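Local coordinates for protein Two-component response regulator (Geobacillus stearothermophilus, PDB 6SWI) that probably binds DNA through its AraC-type helix-turn-helix domain to regulate transcription of arabinan-utilization genes, at residues A[3-7]-A[42-47]; A[14-20]-A[54-59]; A[66-72]-A[104-109]. The contacts are given in a common frame with arbitrary orientation. Where two conformers were deposited one is given. Residues are numbered along the deposited sequence.

Interaction 1 of 3, residues A[3-7]-A[42-47]; sequences LSPIV and MIKQEL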
loop_
_atom_site.group_PDB
_atom_site.type_symbol
_atom_site.label_atom_id
_atom_site.label_comp_id
_atom_site.label_asym_id
_atom_site.label_seq_id
_atom_site.Cartn_x
_atom_site.Cartn_y
_atom_site.Cartn_z
ATOM N N LEU A 3 -11.674 -3.359 -17.057
ATOM C CA LEU A 3 -12.505 -2.906 -15.952
ATOM C C LEU A 3 -13.527 -1.888 -16.446
ATOM O O LEU A 3 -13.257 -1.090 -17.349
ATOM C CB LEU A 3 -11.631 -2.247 -14.886
ATOM C CG LEU A 3 -10.582 -3.106 -14.182
ATOM C CD1 LEU A 3 -9.769 -2.242 -13.234
ATOM C CD2 LEU A 3 -11.241 -4.249 -13.428
ATOM N N SER A 4 -14.723 -1.926 -15.844
ATOM C CA SER A 4 -15.739 -0.931 -16.140
ATOM C C SER A 4 -15.229 0.460 -15.770
ATOM O O SER A 4 -14.351 0.605 -14.916
ATOM C CB SER A 4 -17.014 -1.226 -15.354
ATOM O OG SER A 4 -16.844 -0.923 -13.984
ATOM N N PRO A 5 -15.768 1.504 -16.411
ATOM C CA PRO A 5 -15.288 2.866 -16.120
ATOM C C PRO A 5 -15.252 3.241 -14.645
ATOM O O PRO A 5 -14.276 3.852 -14.199
ATOM C CB PRO A 5 -16.240 3.747 -16.939
ATOM C CG PRO A 5 -16.608 2.881 -18.113
ATOM C CD PRO A 5 -16.677 1.473 -17.577
ATOM N N ILE A 6 -16.273 2.882 -13.866
ATOM C CA ILE A 6 -16.306 3.305 -12.469
ATOM C C ILE A 6 -15.213 2.611 -11.664
ATOM O O ILE A 6 -14.581 3.226 -10.792
ATOM C CB ILE A 6 -17.706 3.101 -11.861
ATOM C CG1 ILE A 6 -17.775 3.728 -10.467
ATOM C CG2 ILE A 6 -18.072 1.621 -11.808
ATOM C CD1 ILE A 6 -19.105 3.538 -9.770
ATOM N N VAL A 7 -14.969 1.327 -11.937
ATOM C CA VAL A 7 -13.949 0.597 -11.194
ATOM C C VAL A 7 -12.563 1.058 -11.613
ATOM O O VAL A 7 -11.669 1.225 -10.776
ATOM C CB VAL A 7 -14.138 -0.922 -11.343
ATOM C CG1 VAL A 7 -13.017 -1.669 -10.640
ATOM C CG2 VAL A 7 -15.491 -1.340 -10.785
ATOM N N MET A 42 -19.239 -3.034 -7.006
ATOM C CA MET A 42 -18.605 -3.149 -8.313
ATOM C C MET A 42 -17.116 -3.433 -8.180
ATOM O O MET A 42 -16.564 -4.217 -8.958
ATOM C CB MET A 42 -18.844 -1.893 -9.132
ATOM C CG MET A 42 -20.309 -1.705 -9.440
ATOM S SD MET A 42 -20.953 -2.914 -10.567
ATOM C CE MET A 42 -20.330 -2.176 -12.055
ATOM N N ILE A 43 -16.450 -2.820 -7.193
ATOM C CA ILE A 43 -15.050 -3.146 -6.941
ATOM C C ILE A 43 -14.903 -4.627 -6.622
ATOM O O ILE A 43 -14.045 -5.321 -7.181
ATOM C CB ILE A 43 -14.487 -2.249 -5.826
ATOM C CG1 ILE A 43 -14.387 -0.806 -6.326
ATOM C CG2 ILE A 43 -13.140 -2.780 -5.316
ATOM C CD1 ILE A 43 -13.965 0.182 -5.262
ATOM N N LYS A 44 -15.748 -5.139 -5.729
ATOM C CA LYS A 44 -15.648 -6.539 -5.346
ATOM C C LYS A 44 -15.945 -7.446 -6.529
ATOM O O LYS A 44 -15.268 -8.457 -6.731
ATOM C CB LYS A 44 -16.591 -6.819 -4.175
ATOM C CG LYS A 44 -16.652 -8.276 -3.735
ATOM C CD LYS A 44 -15.291 -8.746 -3.243
ATOM C CE LYS A 44 -15.400 -9.995 -2.380
ATOM N NZ LYS A 44 -16.464 -9.875 -1.344
ATOM N N GLN A 45 -16.935 -7.084 -7.342
ATOM C CA GLN A 45 -17.322 -7.941 -8.452
ATOM C C GLN A 45 -16.237 -8.010 -9.512
ATOM O O GLN A 45 -15.987 -9.076 -10.082
ATOM C CB GLN A 45 -18.618 -7.416 -9.059
ATOM C CG GLN A 45 -19.094 -8.199 -10.263
ATOM C CD GLN A 45 -20.156 -7.458 -11.042
ATOM O OE1 GLN A 45 -21.253 -7.219 -10.540
ATOM N NE2 GLN A 45 -19.835 -7.085 -12.275
ATOM N N GLU A 46 -15.586 -6.884 -9.797
ATOM C CA GLU A 46 -14.650 -6.826 -10.911
ATOM C C GLU A 46 -13.215 -7.110 -10.500
ATOM O O GLU A 46 -12.469 -7.737 -11.258
ATOM C CB GLU A 46 -14.747 -5.476 -11.607
ATOM C CG GLU A 46 -16.137 -5.220 -12.150
ATOM C CD GLU A 46 -16.200 -4.072 -13.124
ATOM O OE1 GLU A 46 -15.137 -3.653 -13.634
ATOM O OE2 GLU A 46 -17.329 -3.594 -13.371
ATOM N N LEU A 47 -12.815 -6.666 -9.317
ATOM C CA LEU A 47 -11.465 -6.899 -8.828
ATOM C C LEU A 47 -11.364 -8.094 -7.894
ATOM O O LEU A 47 -10.249 -8.539 -7.605
ATOM C CB LEU A 47 -10.920 -5.643 -8.142
ATOM C CG LEU A 47 -10.774 -4.420 -9.049
ATOM C CD1 LEU A 47 -10.343 -3.196 -8.266
ATOM C CD2 LEU A 47 -9.773 -4.714 -10.149
#
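The polar part of this contact is carried by Glu46, whose carboxylate reaches from the last turn of helix 36-47 to the start of helix 5-17. Its two oxygens are divided between the two donors of one residue: Ser4 N gives a nearly linear hydrogen bond to Glu46 OE1 (2.8 Å, 165°), and Ser4 OG gives one to Glu46 OE2, also 2.8 Å. Ser4 occupies the N-cap position of helix 5-17, so the acid is fixed at the N-terminal end of the helix, where a negative charge suits the helix dipole. In the AraC-type fold, helix 36-47 is the second helix of the first helix-turn-helix, the one expected to enter the DNA major groove. The contact thus joins the C-terminal end of that helix to the domain's first helix. Apolar packing flanks the carboxylate. Val7 is a knob in a hole formed by Met42, Ile43, Glu46 and Leu47; its CG2 lies 3.8 Å from Met42 CB and 3.7 Å from Glu46 CD, while Val7 CG1 meets Leu47 CD1 at 3.9 Å. Leu3 CD2 touches Leu47 CD2 at 3.6 Å, and Ile6 CG2 lies more loosely against Met42 CE at 4.4 Å. Deeper in the domain, Leu47 continues onto Leu54 and Ile43 onto Phe51, both of helix 51-69.

Interaction 2 of 3, residues A[14-20]-A[54-59]; sequences IQKHFSQ and LLTKIR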
loop_
_atom_site.group_PDB
_atom_site.type_symbol
_atom_site.label_atom_id
_atom_site.label_comp_id
_atom_site.label_asym_id
_atom_site.label_seq_id
_atom_site.Cartn_x
_atom_site.Cartn_y
_atom_site.Cartn_z
ATOM N N ILE A 14 -7.255 5.526 -6.107
ATOM C CA ILE A 14 -6.569 4.875 -4.996
ATOM C C ILE A 14 -5.072 4.788 -5.272
ATOM O O ILE A 14 -4.244 5.006 -4.377
ATOM C CB ILE A 14 -7.191 3.488 -4.744
ATOM C CG1 ILE A 14 -8.661 3.609 -4.334
ATOM C CG2 ILE A 14 -6.412 2.731 -3.682
ATOM C CD1 ILE A 14 -9.434 2.333 -4.589
ATOM N N GLN A 15 -4.706 4.467 -6.517
ATOM C CA GLN A 15 -3.268 4.323 -6.893
ATOM C C GLN A 15 -2.536 5.655 -6.695
ATOM O O GLN A 15 -1.336 5.641 -6.370
ATOM C CB GLN A 15 -3.125 3.800 -8.327
ATOM C CG GLN A 15 -3.505 2.331 -8.466
ATOM C CD GLN A 15 -3.651 1.841 -9.888
ATOM O OE1 GLN A 15 -3.864 2.607 -10.823
ATOM N NE2 GLN A 15 -3.561 0.536 -10.052
ATOM N N LYS A 16 -3.235 6.768 -6.895
ATOM C CA LYS A 16 -2.623 8.078 -6.719
ATOM C C LYS A 16 -2.657 8.568 -5.280
ATOM O O LYS A 16 -1.762 9.322 -4.878
ATOM C CB LYS A 16 -3.314 9.116 -7.610
ATOM C CG LYS A 16 -2.735 9.234 -9.012
ATOM C CD LYS A 16 -3.174 10.520 -9.700
ATOM C CE LYS A 16 -4.658 10.515 -9.989
ATOM N NZ LYS A 16 -5.081 11.691 -10.802
ATOM N N HIS A 17 -3.659 8.167 -4.491
ATOM C CA HIS A 17 -3.940 8.819 -3.218
ATOM C C HIS A 17 -3.851 7.902 -2.012
ATOM O O HIS A 17 -4.275 8.294 -0.921
ATOM C CB HIS A 17 -5.283 9.547 -3.271
ATOM C CG HIS A 17 -5.249 10.733 -4.165
ATOM N ND1 HIS A 17 -5.942 10.811 -5.354
ATOM C CD2 HIS A 17 -4.534 11.876 -4.067
ATOM C CE1 HIS A 17 -5.677 11.968 -5.931
ATOM N NE2 HIS A 17 -4.828 12.634 -5.170
ATOM N N PHE A 18 -3.277 6.712 -2.158
ATOM C CA PHE A 18 -3.196 5.798 -1.025
ATOM C C PHE A 18 -2.415 6.390 0.145
ATOM O O PHE A 18 -2.584 5.927 1.276
ATOM C CB PHE A 18 -2.550 4.494 -1.476
ATOM C CG PHE A 18 -1.126 4.659 -1.886
ATOM C CD1 PHE A 18 -0.104 4.612 -0.945
ATOM C CD2 PHE A 18 -0.802 4.901 -3.201
ATOM C CE1 PHE A 18 1.200 4.795 -1.316
ATOM C CE2 PHE A 18 0.502 5.075 -3.574
ATOM C CZ PHE A 18 1.506 5.020 -2.641
ATOM N N SER A 19 -1.554 7.385 -0.101
ATOM C CA SER A 19 -0.794 7.997 0.985
ATOM C C SER A 19 -1.671 8.804 1.931
ATOM O O SER A 19 -1.193 9.204 2.999
ATOM C CB SER A 19 0.312 8.902 0.433
ATOM O OG SER A 19 -0.244 10.005 -0.258
ATOM N N GLN A 20 -2.932 9.039 1.576
ATOM C CA GLN A 20 -3.822 9.900 2.345
ATOM C C GLN A 20 -4.573 9.077 3.385
ATOM O O GLN A 20 -5.338 8.170 3.040
ATOM C CB GLN A 20 -4.804 10.611 1.416
ATOM C CG GLN A 20 -4.119 11.476 0.391
ATOM C CD GLN A 20 -3.181 12.471 1.041
ATOM O OE1 GLN A 20 -3.605 13.303 1.844
ATOM N NE2 GLN A 20 -1.893 12.376 0.719
ATOM N N LEU A 54 -7.961 -3.854 -1.224
ATOM C CA LEU A 54 -7.212 -3.289 -2.342
ATOM C C LEU A 54 -6.329 -2.139 -1.873
ATOM O O LEU A 54 -5.136 -2.070 -2.190
ATOM C CB LEU A 54 -8.198 -2.801 -3.400
ATOM C CG LEU A 54 -7.626 -1.977 -4.548
ATOM C CD1 LEU A 54 -6.650 -2.815 -5.357
ATOM C CD2 LEU A 54 -8.740 -1.436 -5.431
ATOM N N LEU A 55 -6.905 -1.210 -1.118
ATOM C CA LEU A 55 -6.140 -0.071 -0.627
ATOM C C LEU A 55 -4.998 -0.533 0.269
ATOM O O LEU A 55 -3.863 -0.041 0.165
ATOM C CB LEU A 55 -7.084 0.852 0.138
ATOM C CG LEU A 55 -6.471 2.068 0.831
ATOM C CD1 LEU A 55 -5.706 2.941 -0.155
ATOM C CD2 LEU A 55 -7.554 2.855 1.541
ATOM N N THR A 56 -5.283 -1.480 1.162
ATOM C CA THR A 56 -4.238 -1.975 2.052
ATOM C C THR A 56 -3.121 -2.648 1.267
ATOM O O THR A 56 -1.939 -2.451 1.565
ATOM C CB THR A 56 -4.837 -2.920 3.097
ATOM O OG1 THR A 56 -5.841 -2.225 3.848
ATOM C CG2 THR A 56 -3.770 -3.453 4.050
ATOM N N LYS A 57 -3.476 -3.436 0.252
ATOM C CA LYS A 57 -2.456 -4.097 -0.549
ATOM C C LYS A 57 -1.552 -3.083 -1.236
ATOM O O LYS A 57 -0.324 -3.230 -1.220
ATOM C CB LYS A 57 -3.097 -5.027 -1.573
ATOM C CG LYS A 57 -2.068 -5.771 -2.399
ATOM C CD LYS A 57 -2.700 -6.919 -3.146
ATOM C CE LYS A 57 -3.806 -6.423 -4.052
ATOM N NZ LYS A 57 -4.444 -7.547 -4.774
ATOM N N ILE A 58 -2.135 -2.038 -1.827
ATOM C CA ILE A 58 -1.333 -1.008 -2.484
ATOM C C ILE A 58 -0.414 -0.332 -1.479
ATOM O O ILE A 58 0.773 -0.099 -1.750
ATOM C CB ILE A 58 -2.250 0.008 -3.186
ATOM C CG1 ILE A 58 -2.923 -0.633 -4.394
ATOM C CG2 ILE A 58 -1.466 1.245 -3.580
ATOM C CD1 ILE A 58 -4.100 0.163 -4.929
ATOM N N ARG A 59 -0.950 -0.016 -0.298
ATOM C CA ARG A 59 -0.145 0.625 0.734
ATOM C C ARG A 59 1.011 -0.254 1.185
ATOM O O ARG A 59 2.135 0.233 1.353
ATOM C CB ARG A 59 -1.030 0.976 1.922
ATOM C CG ARG A 59 -1.975 2.102 1.625
ATOM C CD ARG A 59 -2.977 2.296 2.732
ATOM N NE ARG A 59 -3.570 3.617 2.642
ATOM C CZ ARG A 59 -4.611 4.038 3.346
ATOM N NH1 ARG A 59 -5.225 3.223 4.189
ATOM N NH2 ARG A 59 -5.033 5.283 3.191
#
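Arg59 supplies the polar core of the contact, sending its guanidinium edge-on to the backbone that follows helix 5-17. Arg59 NE donates to Phe18 O at 2.9 Å with an angle of 159°, and Arg59 NH2 donates to the same Phe18 O at 3.2 Å and 138°, so one carbonyl takes both donors in a fork. Gln20 O also lies near the guanidinium plane, 2.9 Å from Arg59 NH2. These carbonyls belong to a type I turn from His17 to Gln20, closed by Gln20 N bonding to His17 O at 2.9 Å, which leads the chain out of the helix. The turn also places Phe18 beside the arginine, with Phe18 CB 4.0 Å from Arg59 CG. Phe18 CD2 packs on Ile58 CG2 at 3.7 Å, and Phe18 CB on Leu55 CD1 at 3.8 Å. One turn back, Ile14 CG2 touches both Leu55 CD1 (3.6 Å) and Ile58 CD1 (3.7 Å), and Ile14 CD1 reaches Leu54 CD2 at 3.9 Å. Helix 51-69 is the long connecting helix of the AraC-type fold, linking the two helix-turn-helix units; the aliphatic packing sets the first helix against its N-terminal half. Arg59 also touches Val81 and Tyr83 from the second unit. Between these segments a buried arginine meets backbone carbonyls instead of an acid, which ties its charge to the conformation of the turn.

Interaction 3 of 3, residues A[66-72]-A[104-109]; sequences LLLSTEL and YRRTRM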
loop_
_atom_site.group_PDB
_atom_site.type_symbol
_atom_site.label_atom_id
_atom_site.label_comp_id
_atom_site.label_asym_id
_atom_site.label_seq_id
_atom_site.Cartn_x
_atom_site.Cartn_y
_atom_site.Cartn_z
ATOM N N LEU A 66 9.599 1.093 -0.107
ATOM C CA LEU A 66 10.343 2.089 0.661
ATOM C C LEU A 66 11.285 1.440 1.663
ATOM O O LEU A 66 12.370 1.969 1.925
ATOM C CB LEU A 66 9.374 3.032 1.374
ATOM C CG LEU A 66 8.572 3.960 0.459
ATOM C CD1 LEU A 66 7.470 4.634 1.246
ATOM C CD2 LEU A 66 9.467 4.992 -0.181
ATOM N N LEU A 67 10.900 0.300 2.232
ATOM C CA LEU A 67 11.774 -0.379 3.181
ATOM C C LEU A 67 13.057 -0.839 2.512
ATOM O O LEU A 67 14.120 -0.838 3.141
ATOM C CB LEU A 67 11.058 -1.583 3.798
ATOM C CG LEU A 67 9.992 -1.229 4.844
ATOM C CD1 LEU A 67 9.109 -2.418 5.137
ATOM C CD2 LEU A 67 10.635 -0.738 6.131
ATOM N N LEU A 68 12.989 -1.234 1.243
ATOM C CA LEU A 68 14.160 -1.775 0.573
ATOM C C LEU A 68 14.961 -0.725 -0.174
ATOM O O LEU A 68 16.174 -0.892 -0.344
ATOM C CB LEU A 68 13.744 -2.874 -0.401
ATOM C CG LEU A 68 13.013 -4.024 0.286
ATOM C CD1 LEU A 68 12.799 -5.183 -0.677
ATOM C CD2 LEU A 68 13.727 -4.490 1.560
ATOM N N SER A 69 14.327 0.350 -0.629
ATOM C CA SER A 69 14.983 1.319 -1.494
ATOM C C SER A 69 15.307 2.625 -0.796
ATOM O O SER A 69 15.804 3.545 -1.443
ATOM C CB SER A 69 14.121 1.600 -2.722
ATOM O OG SER A 69 12.956 2.288 -2.326
ATOM N N THR A 70 15.031 2.730 0.495
ATOM C CA THR A 70 15.400 3.894 1.280
ATOM C C THR A 70 15.817 3.411 2.655
ATOM O O THR A 70 15.561 2.268 3.047
ATOM C CB THR A 70 14.246 4.890 1.499
ATOM O OG1 THR A 70 13.383 4.410 2.542
ATOM C CG2 THR A 70 13.449 5.149 0.231
ATOM N N GLU A 71 16.436 4.318 3.406
ATOM C CA GLU A 71 16.752 4.087 4.806
ATOM C C GLU A 71 15.818 4.868 5.722
ATOM O O GLU A 71 16.166 5.149 6.870
ATOM C CB GLU A 71 18.231 4.371 5.083
ATOM C CG GLU A 71 19.141 3.416 4.307
ATOM C CD GLU A 71 20.616 3.737 4.413
ATOM O OE1 GLU A 71 20.966 4.875 4.785
ATOM O OE2 GLU A 71 21.433 2.836 4.110
ATOM N N LEU A 72 14.625 5.200 5.235
ATOM C CA LEU A 72 13.675 5.950 6.039
ATOM C C LEU A 72 13.303 5.162 7.289
ATOM O O LEU A 72 13.127 3.937 7.223
ATOM C CB LEU A 72 12.381 6.163 5.259
ATOM C CG LEU A 72 12.408 7.177 4.123
ATOM C CD1 LEU A 72 11.173 7.008 3.266
ATOM C CD2 LEU A 72 12.499 8.589 4.662
ATOM N N TYR A 104 11.444 -7.610 7.580
ATOM C CA TYR A 104 11.396 -7.493 6.124
ATOM C C TYR A 104 12.695 -6.886 5.600
ATOM O O TYR A 104 13.315 -7.406 4.663
ATOM C CB TYR A 104 10.173 -6.654 5.722
ATOM C CG TYR A 104 9.885 -6.686 4.239
ATOM C CD1 TYR A 104 9.100 -7.692 3.687
ATOM C CD2 TYR A 104 10.383 -5.707 3.395
ATOM C CE1 TYR A 104 8.832 -7.729 2.330
ATOM C CE2 TYR A 104 10.126 -5.742 2.027
ATOM C CZ TYR A 104 9.353 -6.758 1.507
ATOM O OH TYR A 104 9.099 -6.819 0.153
ATOM N N ARG A 105 13.150 -5.805 6.234
ATOM C CA ARG A 105 14.422 -5.195 5.863
ATOM C C ARG A 105 15.596 -6.129 6.110
ATOM O O ARG A 105 16.454 -6.298 5.240
ATOM C CB ARG A 105 14.630 -3.936 6.684
ATOM C CG ARG A 105 14.203 -2.715 5.984
ATOM C CD ARG A 105 14.525 -1.483 6.774
ATOM N NE ARG A 105 14.317 -0.337 5.913
ATOM C CZ ARG A 105 14.013 0.877 6.334
ATOM N NH1 ARG A 105 13.845 1.124 7.632
ATOM N NH2 ARG A 105 13.850 1.834 5.442
ATOM N N ARG A 106 15.685 -6.704 7.310
ATOM C CA ARG A 106 16.850 -7.522 7.629
ATOM C C ARG A 106 17.014 -8.667 6.638
ATOM O O ARG A 106 18.140 -9.018 6.265
ATOM C CB ARG A 106 16.764 -8.035 9.064
ATOM C CG ARG A 106 16.948 -6.937 10.098
ATOM C CD ARG A 106 17.043 -7.493 11.508
ATOM N NE ARG A 106 18.301 -8.186 11.755
ATOM C CZ ARG A 106 19.410 -7.588 12.175
ATOM N NH1 ARG A 106 19.417 -6.281 12.390
ATOM N NH2 ARG A 106 20.513 -8.296 12.375
ATOM N N THR A 107 15.907 -9.246 6.181
ATOM C CA THR A 107 16.029 -10.371 5.267
ATOM C C THR A 107 16.280 -9.940 3.829
ATOM O O THR A 107 16.960 -10.665 3.091
ATOM C CB THR A 107 14.803 -11.276 5.356
ATOM O OG1 THR A 107 13.615 -10.510 5.118
ATOM C CG2 THR A 107 14.742 -11.917 6.728
ATOM N N ARG A 108 15.780 -8.775 3.415
ATOM C CA ARG A 108 15.751 -8.429 2.001
ATOM C C ARG A 108 16.635 -7.267 1.581
ATOM O O ARG A 108 16.970 -7.174 0.396
ATOM C CB ARG A 108 14.313 -8.114 1.575
ATOM C CG ARG A 108 13.400 -9.321 1.663
ATOM C CD ARG A 108 11.961 -8.887 1.672
ATOM N NE ARG A 108 11.012 -9.997 1.630
ATOM C CZ ARG A 108 10.723 -10.774 2.669
ATOM N NH1 ARG A 108 11.324 -10.586 3.836
ATOM N NH2 ARG A 108 9.829 -11.742 2.538
ATOM N N MET A 109 17.018 -6.389 2.495
ATOM C CA MET A 109 17.692 -5.170 2.086
ATOM C C MET A 109 19.182 -5.412 1.862
ATOM O O MET A 109 19.776 -6.373 2.359
ATOM C CB MET A 109 17.475 -4.067 3.125
ATOM C CG MET A 109 17.706 -2.644 2.623
ATOM S SD MET A 109 17.620 -1.419 3.945
ATOM C CE MET A 109 18.284 -2.373 5.308
#
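In the AraC-type fold the second helix-turn-helix follows the long connecting helix, and here the C-terminal end of that helix, 51-69, is joined to the domain's last helix, 101-108. Arg105 spans the gap by donating to backbone carbonyls around the helix end: Arg105 NE to Leu67 O (2.8 Å, 165°), Arg105 NH2 and NH1 to Leu72 O (2.8 and 2.9 Å), and, weakly, Arg105 NH2 to Thr70 O (3.0 Å). Because the chain turns at Thr70, these carbonyls converge on one guanidinium. Leu67 CD2 lies over one face of that group, and Ile77 of helix 74-80 also touches Arg105. Beside it, Tyr104 CD2 packs on Leu67 CD1 (3.9 Å) and Tyr104 CE2 on Leu68 CG (3.8 Å), while the tyrosine ring meets Phe93 edge-to-face. The turn itself is held by Thr70, whose OG1 accepts from Leu72 N at 3.1 Å in an ST turn and donates back to Leu66 O at 2.7 Å.

How the interactions relate
The three contacts follow the bipartite plan of the AraC-type domain. Interactions 1 and 2 lie along the same helix, 5-17, at its two ends; their centres are 16 Å apart and they touch where Leu47 CD1 packs on Leu54 CD2 at 3.7 Å. Their segments alternate along the chain; interaction 1 joins the first helix to helix 36-47 and interaction 2 joins it to helix 51-69. Helix 51-69 then runs on to interaction 3, whose centre is 20 Å from that of interaction 2, with nearest atoms about 7 Å apart. Interactions 1 and 3 stand on opposite sides of the chain's centre, 33 Å between centres, one in each helix-turn-helix half.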